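Local coordinates for lipolytic protein G-D-S-L family (Chitinophaga pinensis, PDB 4Q7Q) that is of unknown function but probably hydrolyses ester bonds, as a possible lipase of the GDSL family within the SGNH hydrolase clan, at residues V176-H181 against A245-A250; T35-I40 against S249-V254; I127-R132 against N162-I167. One frame throughout, in Å; residues are numbered along the deposited sequence.

Interaction 2 pairs two helices; interactions 1 and 3 set a helix against a strand of the parallel sheet and the loop after it. Interactions 1 and 2 share Ser249 and Ala250 on helix 241-257, with centres about 10 Å apart. Interaction 3 uses helix 157-171, on the other face of the sheet, and its centre lies about 11 Å from interaction 1's and about 18 Å from interaction 2's. Along the chain it closes before 176-181 begins and falls between the two helices of interaction 2. Adjacent strands 123-127 and 175-176 are joined by the backbone bond from Thr128 N to Val176 O. Helices thus cover both faces of the sheet in this alpha/beta fold.

Interaction 1 (V176-H181 against A245-A250); sequences VDLYHH and AIIASA
A methyl group of Ile246 sits over one face of the His181 imidazole, while the same two residues are also joined through a water. Ile246 CG2 lies 3.9 Å from the ring centroid, offset toward the rim, and NE2 is the closest ring atom at 3.5 Å: a CH-pi contact. The water bridges His181 NE2, 3.1 Å away, and Ile246 O, to which it donates. The other ring nitrogen, ND1, is hydrogen-bonded to Leu183 N.

The rest of the contact is apolar. Val176 CG1, anti to its backbone N (chi1 176°), meets Ala250 CB at 3.7 Å, and Ala250 CB also approaches the edge of the His181 ring. Leu178 crosses Ile247 at about a right angle, with CD1 3.9 Å from Ile247 CG1 and CD2 also close to that carbon.

Away from the helix, the type I turn from Leu178 to His181 is tied back to Asp177. OD1 accepts from His180 N, above the carboxylate plane, in an Asx motif; OD2 takes His180 ND1 on its syn side at 2.8 Å. His180 NE2 is hydrogen-bonded to Glu158 OE2, so the imidazole is held at both nitrogens. This is an edge strand, 175-176, and its following turn packed against helix 241-257 in the alpha/beta fold of an SGNH hydrolase.

Interaction 2 (T35-I40 against S249-V254); sequences TRLNEI and SALADV
The short helical segments 35-40 and 249-254 run 9.2 Å apart at their closest approach, their N-to-C directions 48° from each other (signed crossing angle -48°), and Leu37 and Ala252 bring their CA atoms to 6.2 Å. Ala252 gives the contact its small central surface. Its CB is met by Leu37 CD2 at 3.6 Å and by Ile40 CG2 at 3.8 Å, two branches from successive turns of helix 33-40. Leu37 CD2 comes equally near the backbone N of Ala252, so this methyl lies against the main chain as well as the side chain.

Leu37 CG is anti to its backbone N (chi1 -177°), and from there it reaches Leu251 CD2 at 4.1 Å. Leu37 and Leu251 cross at about a right angle, and Leu251 CG in turn lies near Leu37 CD2. In Ile40 it is CG2 that stands anti to the backbone N and faces Ala252, whereas CD1 is 4.2 Å from Ser249 N, one turn earlier in the partner helix, and about as near Ala252 CB. The interface is therefore apolar across these two segments, with two leucines, an isoleucine and an alanine making its main side-chain contacts.

In one of its two conformers, Arg36 makes a salt bridge to Asp241, the first residue of helix 241-257. On the sheet side, Leu37 and Leu251 both rest on Trp8 of strand 6-12, and Leu251 also touches Val176 of strand 175-176. The two helices, inclined to each other, both pack on the parallel sheet, with Leu37 reaching on to Phe255.

Interaction 3 (I127-R132 against N162-I167); sequences ITPMQR and NAVLTI
Thr128 CG2 fits against helix 157-171, meeting Val164 CG1 and Leu165 CG at 4.0 Å each. The contact belongs to a beta-alpha-beta crossover in the alpha/beta fold of an SGNH hydrolase: strand 123-127, then, after an intervening excursion, helix 157-171, then the adjacent parallel strand 175-176. Thr128 crosses both partners obliquely. With OG1 between the backbone N and the carbonyl carbon (chi1 68°), its methyl is anti to the carbonyl carbon and is the branch that meets the helix. More loosely, Val164 CG1 comes to 4.3 Å from the carbonyl carbon of Ile127, and Val164 CG2 to 4.5 Å from Pro129 CD.

A second shell holds the threonine. Its OG1 is hydrogen-bonded to Tyr179 N and to Asp177 OD1, and Val175 of the adjacent strand touches Thr128, Val164 and Leu165. On another side of the helix, Ala163, Thr166 and Ile167 pack on Tyr105 of helix 104-118. Within the helix, Asn162 O takes two bonds from Thr166, reaching it from opposite faces of the carbonyl plane: one from the backbone N and one from OG1, the latter 2.8 Å long and 37° out of that plane.

Interaction 1 (V176-H181 against A245-A250)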
ATOM      1  N   VAL A 176      -0.202  -1.887  11.766  1.00 19.64           N
ATOM      2  CA  VAL A 176      -1.486  -2.228  11.177  1.00 18.82           C
ATOM      3  C   VAL A 176      -1.227  -3.328  10.161  1.00 18.91           C
ATOM      4  O   VAL A 176      -0.592  -3.091   9.135  1.00 17.67           O
ATOM      5  CB  VAL A 176      -2.115  -1.021  10.471  1.00 20.16           C
ATOM      6  CG1 VAL A 176      -3.419  -1.426   9.785  1.00 20.13           C
ATOM      7  CG2 VAL A 176      -2.348   0.104  11.465  1.00 21.22           C
ATOM      8  N   ASP A 177      -1.708  -4.533  10.448  1.00 19.55           N
ATOM      9  CA  ASP A 177      -1.440  -5.672   9.570  1.00 19.93           C
ATOM     10  C   ASP A 177      -2.548  -5.820   8.536  1.00 18.53           C
ATOM     11  O   ASP A 177      -3.503  -6.572   8.740  1.00 20.29           O
ATOM     12  CB  ASP A 177      -1.292  -6.965  10.374  1.00 21.15           C
ATOM     13  CG  ASP A 177      -0.673  -8.098   9.564  1.00 22.06           C
ATOM     14  OD1 ASP A 177      -0.544  -7.961   8.333  1.00 25.42           O
ATOM     15  OD2 ASP A 177      -0.313  -9.135  10.169  1.00 24.57           O
ATOM     16  N   LEU A 178      -2.422  -5.108   7.424  1.00 17.79           N
ATOM     17  CA  LEU A 178      -3.388  -5.265   6.339  1.00 15.98           C
ATOM     18  C   LEU A 178      -3.240  -6.607   5.626  1.00 17.04           C
ATOM     19  O   LEU A 178      -4.227  -7.176   5.166  1.00 17.95           O
ATOM     20  CB  LEU A 178      -3.272  -4.134   5.317  1.00 16.93           C
ATOM     21  CG  LEU A 178      -3.442  -2.716   5.864  1.00 16.51           C
ATOM     22  CD1 LEU A 178      -3.271  -1.730   4.734  1.00 16.48           C
ATOM     23  CD2 LEU A 178      -4.801  -2.562   6.544  1.00 18.85           C
ATOM     24  N   TYR A 179      -2.009  -7.101   5.524  1.00 16.71           N
ATOM     25  CA  TYR A 179      -1.763  -8.334   4.787  1.00 16.91           C
ATOM     26  C   TYR A 179      -2.603  -9.476   5.350  1.00 18.33           C
ATOM     27  O   TYR A 179      -3.217 -10.238   4.601  1.00 19.31           O
ATOM     28  CB  TYR A 179      -0.277  -8.728   4.786  1.00 17.07           C
ATOM     29  CG  TYR A 179      -0.043  -9.837   3.794  1.00 17.87           C
ATOM     30  CD1 TYR A 179      -0.332 -11.154   4.127  1.00 20.24           C
ATOM     31  CD2 TYR A 179       0.397  -9.567   2.504  1.00 17.95           C
ATOM     32  CE1 TYR A 179      -0.186 -12.169   3.226  1.00 21.03           C
ATOM     33  CE2 TYR A 179       0.564 -10.599   1.584  1.00 18.17           C
ATOM     34  CZ  TYR A 179       0.269 -11.895   1.960  1.00 19.99           C
ATOM     35  OH  TYR A 179       0.403 -12.931   1.073  1.00 20.73           O
ATOM     36  N   HIS A 180      -2.636  -9.586   6.674  1.00 18.37           N
ATOM     37  CA  HIS A 180      -3.371 -10.671   7.314  1.00 19.45           C
ATOM     38  C   HIS A 180      -4.759 -10.273   7.808  1.00 21.43           C
ATOM     39  O   HIS A 180      -5.399 -11.020   8.546  1.00 24.33           O
ATOM     40  CB  HIS A 180      -2.544 -11.284   8.450  1.00 21.56           C
ATOM     41  CG  HIS A 180      -1.219 -11.828   8.003  1.00 23.15           C
ATOM     42  ND1 HIS A 180      -0.032 -11.160   8.210  1.00 23.63           N
ATOM     43  CD2 HIS A 180      -0.900 -12.975   7.361  1.00 24.47           C
ATOM     44  CE1 HIS A 180       0.965 -11.873   7.712  1.00 24.95           C
ATOM     45  NE2 HIS A 180       0.466 -12.978   7.191  1.00 25.70           N
ATOM     46  N   HIS A 181      -5.228  -9.101   7.393  1.00 20.70           N
ATOM     47  CA  HIS A 181      -6.564  -8.651   7.757  1.00 22.75           C
ATOM     48  C   HIS A 181      -7.611  -9.612   7.188  1.00 23.37           C
ATOM     49  O   HIS A 181      -7.614  -9.885   5.995  1.00 23.68           O
ATOM     50  CB  HIS A 181      -6.791  -7.234   7.228  1.00 21.13           C
ATOM     51  CG  HIS A 181      -7.980  -6.546   7.823  1.00 23.53           C
ATOM     52  ND1 HIS A 181      -9.268  -7.001   7.653  1.00 23.64           N
ATOM     53  CD2 HIS A 181      -8.071  -5.429   8.583  1.00 24.66           C
ATOM     54  CE1 HIS A 181     -10.103  -6.200   8.294  1.00 23.68           C
ATOM     55  NE2 HIS A 181      -9.403  -5.237   8.862  1.00 24.71           N
ATOM     56  N   ALA A 245     -11.958   2.413   3.503  1.00 18.92           N
ATOM     57  CA  ALA A 245     -12.698   2.444   4.764  1.00 19.37           C
ATOM     58  C   ALA A 245     -12.157   1.404   5.750  1.00 20.11           C
ATOM     59  O   ALA A 245     -11.980   1.690   6.931  1.00 21.43           O
ATOM     60  CB  ALA A 245     -14.204   2.253   4.529  1.00 19.45           C
ATOM     61  N   ILE A 246     -11.878   0.203   5.258  1.00 19.90           N
ATOM     62  CA  ILE A 246     -11.327  -0.852   6.107  1.00 19.74           C
ATOM     63  C   ILE A 246      -9.937  -0.462   6.624  1.00 18.80           C
ATOM     64  O   ILE A 246      -9.636  -0.609   7.811  1.00 19.73           O
ATOM     65  CB  ILE A 246     -11.290  -2.205   5.360  1.00 19.40           C
ATOM     66  CG1 ILE A 246     -12.725  -2.687   5.095  1.00 20.30           C
ATOM     67  CG2 ILE A 246     -10.522  -3.243   6.170  1.00 20.10           C
ATOM     68  CD1 ILE A 246     -12.838  -3.755   4.027  1.00 21.11           C
ATOM     69  N   ILE A 247      -9.095   0.041   5.733  1.00 17.26           N
ATOM     70  CA  ILE A 247      -7.775   0.519   6.132  1.00 16.07           C
ATOM     71  C   ILE A 247      -7.873   1.629   7.188  1.00 15.65           C
ATOM     72  O   ILE A 247      -7.202   1.580   8.218  1.00 17.58           O
ATOM     73  CB  ILE A 247      -6.985   1.038   4.920  1.00 15.22           C
ATOM     74  CG1 ILE A 247      -6.690  -0.113   3.958  1.00 15.99           C
ATOM     75  CG2 ILE A 247      -5.691   1.691   5.368  1.00 17.12           C
ATOM     76  CD1 ILE A 247      -6.088   0.329   2.640  1.00 17.77           C
ATOM     77  N   ALA A 248      -8.719   2.623   6.941  1.00 16.67           N
ATOM     78  CA  ALA A 248      -8.849   3.736   7.869  1.00 17.23           C
ATOM     79  C   ALA A 248      -9.322   3.283   9.246  1.00 18.66           C
ATOM     80  O   ALA A 248      -8.859   3.793  10.267  1.00 19.90           O
ATOM     81  CB  ALA A 248      -9.779   4.793   7.309  1.00 18.57           C
ATOM     82  N   SER A 249     -10.247   2.328   9.280  1.00 19.22           N
ATOM     83  CA  SER A 249     -10.756   1.810  10.545  0.57 20.53           C
ATOM     84  C   SER A 249      -9.665   1.096  11.337  1.00 20.06           C
ATOM     85  O   SER A 249      -9.561   1.261  12.551  1.00 21.45           O
ATOM     86  CB  SER A 249     -11.930   0.864  10.308  0.57 21.86           C
ATOM     87  OG  SER A 249     -12.378   0.309  11.532  0.57 23.17           O
ATOM     88  N   ALA A 250      -8.858   0.299  10.642  1.00 18.52           N
ATOM     89  CA  ALA A 250      -7.767  -0.429  11.282  1.00 19.60           C
ATOM     90  C   ALA A 250      -6.741   0.555  11.829  1.00 20.89           C
ATOM     91  O   ALA A 250      -6.219   0.379  12.933  1.00 21.95           O
ATOM     92  CB  ALA A 250      -7.118  -1.390  10.298  1.00 19.31           C
TER
HETATM   93  O   HOH W   1     -10.669  -2.541   9.549  1.00 29.53           O

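Interaction 2 (T35-I40 against S249-V254)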
ATOM      1  N   THR A  35      -8.342  10.746   4.350  1.00 17.93           N
ATOM      2  CA  THR A  35      -9.599  11.474   4.509  1.00 18.06           C
ATOM      3  C   THR A  35     -10.526  10.723   5.456  1.00 17.85           C
ATOM      4  O   THR A  35     -11.092  11.307   6.377  1.00 19.62           O
ATOM      5  CB  THR A  35     -10.271  11.685   3.142  1.00 18.58           C
ATOM      6  OG1 THR A  35      -9.410  12.483   2.319  1.00 19.82           O
ATOM      7  CG2 THR A  35     -11.641  12.364   3.277  1.00 18.66           C
ATOM      8  N   ARG A  36     -10.656   9.416   5.251  1.00 17.89           N
ATOM      9  CA  ARG A  36     -11.533   8.612   6.090  0.81 17.87           C
ATOM     10  C   ARG A  36     -11.028   8.507   7.529  1.00 19.35           C
ATOM     11  O   ARG A  36     -11.824   8.530   8.465  1.00 20.68           O
ATOM     12  CB  ARG A  36     -11.736   7.232   5.480  0.81 18.03           C
ATOM     13  CG  ARG A  36     -12.463   7.274   4.153  0.81 19.72           C
ATOM     14  CD  ARG A  36     -12.599   5.878   3.534  0.81 21.98           C
ATOM     15  NE  ARG A  36     -13.295   5.928   2.251  0.81 22.35           N
ATOM     16  CZ  ARG A  36     -14.615   6.011   2.127  0.81 25.67           C
ATOM     17  NH1 ARG A  36     -15.172   6.071   0.927  0.81 26.26           N
ATOM     18  NH2 ARG A  36     -15.382   6.031   3.211  0.81 28.63           N
ATOM     19  N   LEU A  37      -9.711   8.394   7.708  1.00 18.47           N
ATOM     20  CA  LEU A  37      -9.145   8.382   9.059  1.00 19.14           C
ATOM     21  C   LEU A  37      -9.536   9.666   9.784  1.00 18.73           C
ATOM     22  O   LEU A  37      -9.988   9.637  10.931  1.00 19.46           O
ATOM     23  CB  LEU A  37      -7.615   8.233   9.025  1.00 18.57           C
ATOM     24  CG  LEU A  37      -6.832   8.119  10.350  1.00 19.74           C
ATOM     25  CD1 LEU A  37      -6.688   9.455  11.133  1.00 18.94           C
ATOM     26  CD2 LEU A  37      -7.433   7.039  11.241  1.00 21.86           C
ATOM     27  N   ASN A  38      -9.340  10.797   9.119  1.00 18.83           N
ATOM     28  CA  ASN A  38      -9.685  12.081   9.711  1.00 19.23           C
ATOM     29  C   ASN A  38     -11.169  12.210  10.058  1.00 21.03           C
ATOM     30  O   ASN A  38     -11.517  12.859  11.028  1.00 21.10           O
ATOM     31  CB  ASN A  38      -9.204  13.233   8.821  1.00 19.91           C
ATOM     32  CG  ASN A  38      -9.753  14.573   9.261  1.00 21.68           C
ATOM     33  OD1 ASN A  38     -10.703  15.085   8.667  1.00 21.78           O
ATOM     34  ND2 ASN A  38      -9.164  15.145  10.312  1.00 22.48           N
ATOM     35  N   GLU A  39     -12.049  11.575   9.291  1.00 21.34           N
ATOM     36  CA  GLU A  39     -13.465  11.605   9.656  1.00 22.21           C
ATOM     37  C   GLU A  39     -13.706  10.875  10.976  1.00 21.62           C
ATOM     38  O   GLU A  39     -14.538  11.289  11.780  1.00 22.20           O
ATOM     39  CB  GLU A  39     -14.336  11.007   8.553  1.00 22.89           C
ATOM     40  CG  GLU A  39     -14.330  11.809   7.268  1.00 25.37           C
ATOM     41  CD  GLU A  39     -15.130  11.157   6.149  1.00 28.24           C
ATOM     42  OE1 GLU A  39     -15.420   9.940   6.227  1.00 29.36           O
ATOM     43  OE2 GLU A  39     -15.474  11.872   5.187  1.00 30.13           O
ATOM     44  N   ILE A  40     -12.976   9.788  11.193  1.00 21.08           N
ATOM     45  CA  ILE A  40     -13.105   9.023  12.428  1.00 21.44           C
ATOM     46  C   ILE A  40     -12.449   9.767  13.599  1.00 21.82           C
ATOM     47  O   ILE A  40     -13.016   9.855  14.694  1.00 24.16           O
ATOM     48  CB  ILE A  40     -12.478   7.628  12.264  1.00 20.86           C
ATOM     49  CG1 ILE A  40     -13.133   6.893  11.088  1.00 22.07           C
ATOM     50  CG2 ILE A  40     -12.609   6.820  13.545  1.00 20.71           C
ATOM     51  CD1 ILE A  40     -12.368   5.658  10.624  1.00 22.55           C
ATOM     52  N   SER A 249     -10.247   2.328   9.280  1.00 19.22           N
ATOM     53  CA  SER A 249     -10.756   1.810  10.545  0.57 20.53           C
ATOM     54  C   SER A 249      -9.665   1.096  11.337  1.00 20.06           C
ATOM     55  O   SER A 249      -9.561   1.261  12.551  1.00 21.45           O
ATOM     56  CB  SER A 249     -11.930   0.864  10.308  0.57 21.86           C
ATOM     57  OG  SER A 249     -12.378   0.309  11.532  0.57 23.17           O
ATOM     58  N   ALA A 250      -8.858   0.299  10.642  1.00 18.52           N
ATOM     59  CA  ALA A 250      -7.767  -0.429  11.282  1.00 19.60           C
ATOM     60  C   ALA A 250      -6.741   0.555  11.829  1.00 20.89           C
ATOM     61  O   ALA A 250      -6.219   0.379  12.933  1.00 21.95           O
ATOM     62  CB  ALA A 250      -7.118  -1.390  10.298  1.00 19.31           C
ATOM     63  N   LEU A 251      -6.461   1.598  11.052  1.00 19.65           N
ATOM     64  CA  LEU A 251      -5.496   2.608  11.460  1.00 19.68           C
ATOM     65  C   LEU A 251      -6.023   3.404  12.645  1.00 20.44           C
ATOM     66  O   LEU A 251      -5.281   3.708  13.580  1.00 20.35           O
ATOM     67  CB  LEU A 251      -5.170   3.536  10.289  1.00 19.58           C
ATOM     68  CG  LEU A 251      -4.116   4.614  10.549  1.00 20.51           C
ATOM     69  CD1 LEU A 251      -2.817   3.994  11.060  1.00 21.53           C
ATOM     70  CD2 LEU A 251      -3.860   5.451   9.298  1.00 20.85           C
ATOM     71  N   ALA A 252      -7.312   3.722  12.612  1.00 20.54           N
ATOM     72  CA  ALA A 252      -7.918   4.461  13.713  1.00 21.63           C
ATOM     73  C   ALA A 252      -7.822   3.707  15.039  1.00 22.96           C
ATOM     74  O   ALA A 252      -7.578   4.318  16.077  1.00 23.14           O
ATOM     75  CB  ALA A 252      -9.367   4.837  13.393  1.00 22.40           C
ATOM     76  N   ASP A 253      -7.990   2.386  15.003  1.00 23.17           N
ATOM     77  CA  ASP A 253      -7.872   1.572  16.213  1.00 25.24           C
ATOM     78  C   ASP A 253      -6.486   1.711  16.842  1.00 24.56           C
ATOM     79  O   ASP A 253      -6.350   1.840  18.057  1.00 24.40           O
ATOM     80  CB  ASP A 253      -8.161   0.096  15.916  1.00 29.82           C
ATOM     81  CG  ASP A 253      -9.617  -0.162  15.570  1.00 36.03           C
ATOM     82  OD1 ASP A 253     -10.471   0.687  15.897  1.00 38.21           O
ATOM     83  OD2 ASP A 253      -9.909  -1.225  14.980  1.00 39.09           O
ATOM     84  N   VAL A 254      -5.454   1.676  16.007  1.00 22.57           N
ATOM     85  CA  VAL A 254      -4.086   1.806  16.496  1.00 22.23           C
ATOM     86  C   VAL A 254      -3.820   3.212  17.051  1.00 23.11           C
ATOM     87  O   VAL A 254      -3.212   3.371  18.111  1.00 23.92           O
ATOM     88  CB  VAL A 254      -3.078   1.462  15.395  1.00 22.05           C
ATOM     89  CG1 VAL A 254      -1.678   1.878  15.812  1.00 23.42           C
ATOM     90  CG2 VAL A 254      -3.135  -0.031  15.089  1.00 23.76           C
TER

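Interaction 3 (I127-R132 against N162-I167)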
ATOM      1  N   ILE A 127       2.483   0.167   8.589  1.00 16.99           N
ATOM      2  CA  ILE A 127       1.355  -0.506   7.957  1.00 17.43           C
ATOM      3  C   ILE A 127       1.876  -1.529   6.959  1.00 17.71           C
ATOM      4  O   ILE A 127       2.633  -1.175   6.060  1.00 18.47           O
ATOM      5  CB  ILE A 127       0.458   0.504   7.223  1.00 16.49           C
ATOM      6  CG1 ILE A 127       0.055   1.640   8.170  1.00 16.36           C
ATOM      7  CG2 ILE A 127      -0.752  -0.187   6.609  1.00 17.67           C
ATOM      8  CD1 ILE A 127      -0.884   2.635   7.548  1.00 17.37           C
ATOM      9  N   THR A 128       1.498  -2.796   7.114  1.00 17.03           N
ATOM     10  CA  THR A 128       1.948  -3.816   6.161  1.00 17.39           C
ATOM     11  C   THR A 128       1.291  -3.641   4.798  1.00 17.82           C
ATOM     12  O   THR A 128       0.187  -3.109   4.702  1.00 17.54           O
ATOM     13  CB  THR A 128       1.642  -5.253   6.631  1.00 18.25           C
ATOM     14  OG1 THR A 128       0.226  -5.460   6.629  1.00 20.05           O
ATOM     15  CG2 THR A 128       2.207  -5.511   8.021  1.00 19.20           C
ATOM     16  N   PRO A 129       1.968  -4.092   3.737  1.00 17.35           N
ATOM     17  CA  PRO A 129       1.288  -4.040   2.443  1.00 16.53           C
ATOM     18  C   PRO A 129       0.005  -4.860   2.450  1.00 16.26           C
ATOM     19  O   PRO A 129      -0.093  -5.896   3.113  1.00 19.04           O
ATOM     20  CB  PRO A 129       2.304  -4.671   1.486  1.00 17.94           C
ATOM     21  CG  PRO A 129       3.622  -4.443   2.123  1.00 19.21           C
ATOM     22  CD  PRO A 129       3.374  -4.516   3.614  1.00 18.46           C
HETATM   23  N   MSE A 130      -0.987  -4.373   1.722  1.00 16.34           N
HETATM   24  CA  MSE A 130      -2.196  -5.139   1.492  1.00 15.97           C
HETATM   25  C   MSE A 130      -1.913  -6.189   0.429  1.00 14.53           C
HETATM   26  O   MSE A 130      -1.051  -6.004  -0.427  1.00 15.00           O
HETATM   27  CB  MSE A 130      -3.309  -4.205   1.016  1.00 16.46           C
HETATM   28  CG  MSE A 130      -4.679  -4.861   0.960  1.00 18.59           C
HETATM   29 SE   MSE A 130      -6.160  -3.604   0.710  0.83 25.02          SE
HETATM   30  CE  MSE A 130      -5.965  -3.330  -1.209  1.00 22.91           C
ATOM     31  N   GLN A 131      -2.644  -7.296   0.467  1.00 14.04           N
ATOM     32  CA  GLN A 131      -2.592  -8.221  -0.654  1.00 14.55           C
ATOM     33  C   GLN A 131      -3.058  -7.506  -1.918  1.00 15.48           C
ATOM     34  O   GLN A 131      -3.742  -6.473  -1.865  1.00 15.83           O
ATOM     35  CB  GLN A 131      -3.412  -9.476  -0.368  1.00 16.68           C
ATOM     36  CG  GLN A 131      -2.817 -10.276   0.776  1.00 17.59           C
ATOM     37  CD  GLN A 131      -3.510 -11.595   1.017  1.00 19.77           C
ATOM     38  OE1 GLN A 131      -3.674 -12.408   0.101  1.00 21.24           O
ATOM     39  NE2 GLN A 131      -3.902 -11.828   2.260  1.00 22.93           N
ATOM     40  N   ARG A 132      -2.647  -8.030  -3.058  1.00 14.44           N
ATOM     41  CA  ARG A 132      -2.983  -7.408  -4.327  1.00 14.71           C
ATOM     42  C   ARG A 132      -3.259  -8.476  -5.359  1.00 14.07           C
ATOM     43  O   ARG A 132      -2.567  -9.499  -5.411  1.00 15.57           O
ATOM     44  CB  ARG A 132      -1.835  -6.508  -4.798  1.00 14.10           C
ATOM     45  CG  ARG A 132      -0.461  -7.146  -4.736  1.00 14.05           C
ATOM     46  CD  ARG A 132       0.648  -6.153  -5.033  1.00 13.99           C
ATOM     47  NE  ARG A 132       0.711  -5.791  -6.447  1.00 13.94           N
ATOM     48  CZ  ARG A 132       1.555  -4.896  -6.948  1.00 14.07           C
ATOM     49  NH1 ARG A 132       2.401  -4.252  -6.142  1.00 14.83           N
ATOM     50  NH2 ARG A 132       1.555  -4.643  -8.250  1.00 15.81           N
ATOM     51  N   ASN A 162       5.836  -9.522   6.683  1.00 17.00           N
ATOM     52  CA  ASN A 162       6.483 -10.102   7.853  1.00 18.88           C
ATOM     53  C   ASN A 162       7.679  -9.274   8.317  1.00 18.82           C
ATOM     54  O   ASN A 162       7.920  -9.139   9.522  1.00 20.02           O
ATOM     55  CB  ASN A 162       6.870 -11.564   7.600  1.00 20.89           C
ATOM     56  CG  ASN A 162       5.654 -12.488   7.519  1.00 24.43           C
ATOM     57  OD1 ASN A 162       4.555 -12.127   7.945  1.00 26.31           O
ATOM     58  ND2 ASN A 162       5.852 -13.688   6.989  1.00 26.08           N
ATOM     59  N   ALA A 163       8.420  -8.710   7.368  1.00 17.64           N
ATOM     60  CA  ALA A 163       9.515  -7.805   7.721  1.00 18.64           C
ATOM     61  C   ALA A 163       9.002  -6.593   8.508  1.00 19.46           C
ATOM     62  O   ALA A 163       9.578  -6.213   9.530  1.00 19.74           O
ATOM     63  CB  ALA A 163      10.262  -7.360   6.479  1.00 18.22           C
ATOM     64  N   VAL A 164       7.917  -5.989   8.034  1.00 17.67           N
ATOM     65  CA  VAL A 164       7.325  -4.850   8.727  1.00 16.84           C
ATOM     66  C   VAL A 164       6.881  -5.256  10.138  1.00 18.48           C
ATOM     67  O   VAL A 164       7.140  -4.551  11.110  1.00 19.19           O
ATOM     68  CB  VAL A 164       6.138  -4.266   7.931  1.00 17.91           C
ATOM     69  CG1 VAL A 164       5.416  -3.205   8.755  1.00 18.27           C
ATOM     70  CG2 VAL A 164       6.626  -3.700   6.579  1.00 17.81           C
ATOM     71  N   LEU A 165       6.231  -6.410  10.246  1.00 18.74           N
ATOM     72  CA  LEU A 165       5.817  -6.921  11.549  1.00 19.47           C
ATOM     73  C   LEU A 165       7.017  -7.136  12.467  1.00 20.85           C
ATOM     74  O   LEU A 165       6.972  -6.811  13.651  1.00 22.10           O
ATOM     75  CB  LEU A 165       5.028  -8.217  11.397  1.00 21.25           C
ATOM     76  CG  LEU A 165       3.619  -8.084  10.811  1.00 22.43           C
ATOM     77  CD1 LEU A 165       3.132  -9.446  10.355  1.00 23.66           C
ATOM     78  CD2 LEU A 165       2.659  -7.489  11.833  1.00 23.83           C
ATOM     79  N   THR A 166       8.092  -7.685  11.914  1.00 21.44           N
ATOM     80  CA  THR A 166       9.308  -7.928  12.690  1.00 22.15           C
ATOM     81  C   THR A 166       9.929  -6.631  13.205  1.00 22.42           C
ATOM     82  O   THR A 166      10.335  -6.560  14.359  1.00 23.99           O
ATOM     83  CB  THR A 166      10.338  -8.731  11.868  1.00 22.91           C
ATOM     84  OG1 THR A 166       9.769  -9.994  11.504  1.00 24.55           O
ATOM     85  CG2 THR A 166      11.605  -8.975  12.669  1.00 22.39           C
ATOM     86  N   ILE A 167       9.990  -5.606  12.358  1.00 22.01           N
ATOM     87  CA  ILE A 167      10.521  -4.306  12.771  1.00 22.09           C
ATOM     88  C   ILE A 167       9.656  -3.694  13.861  1.00 23.26           C
ATOM     89  O   ILE A 167      10.169  -3.128  14.830  1.00 23.91           O
ATOM     90  CB  ILE A 167      10.611  -3.324  11.578  1.00 20.50           C
ATOM     91  CG1 ILE A 167      11.622  -3.833  10.548  1.00 22.08           C
ATOM     92  CG2 ILE A 167      11.016  -1.935  12.042  1.00 20.89           C
ATOM     93  CD1 ILE A 167      11.536  -3.127   9.223  1.00 23.31           C
TER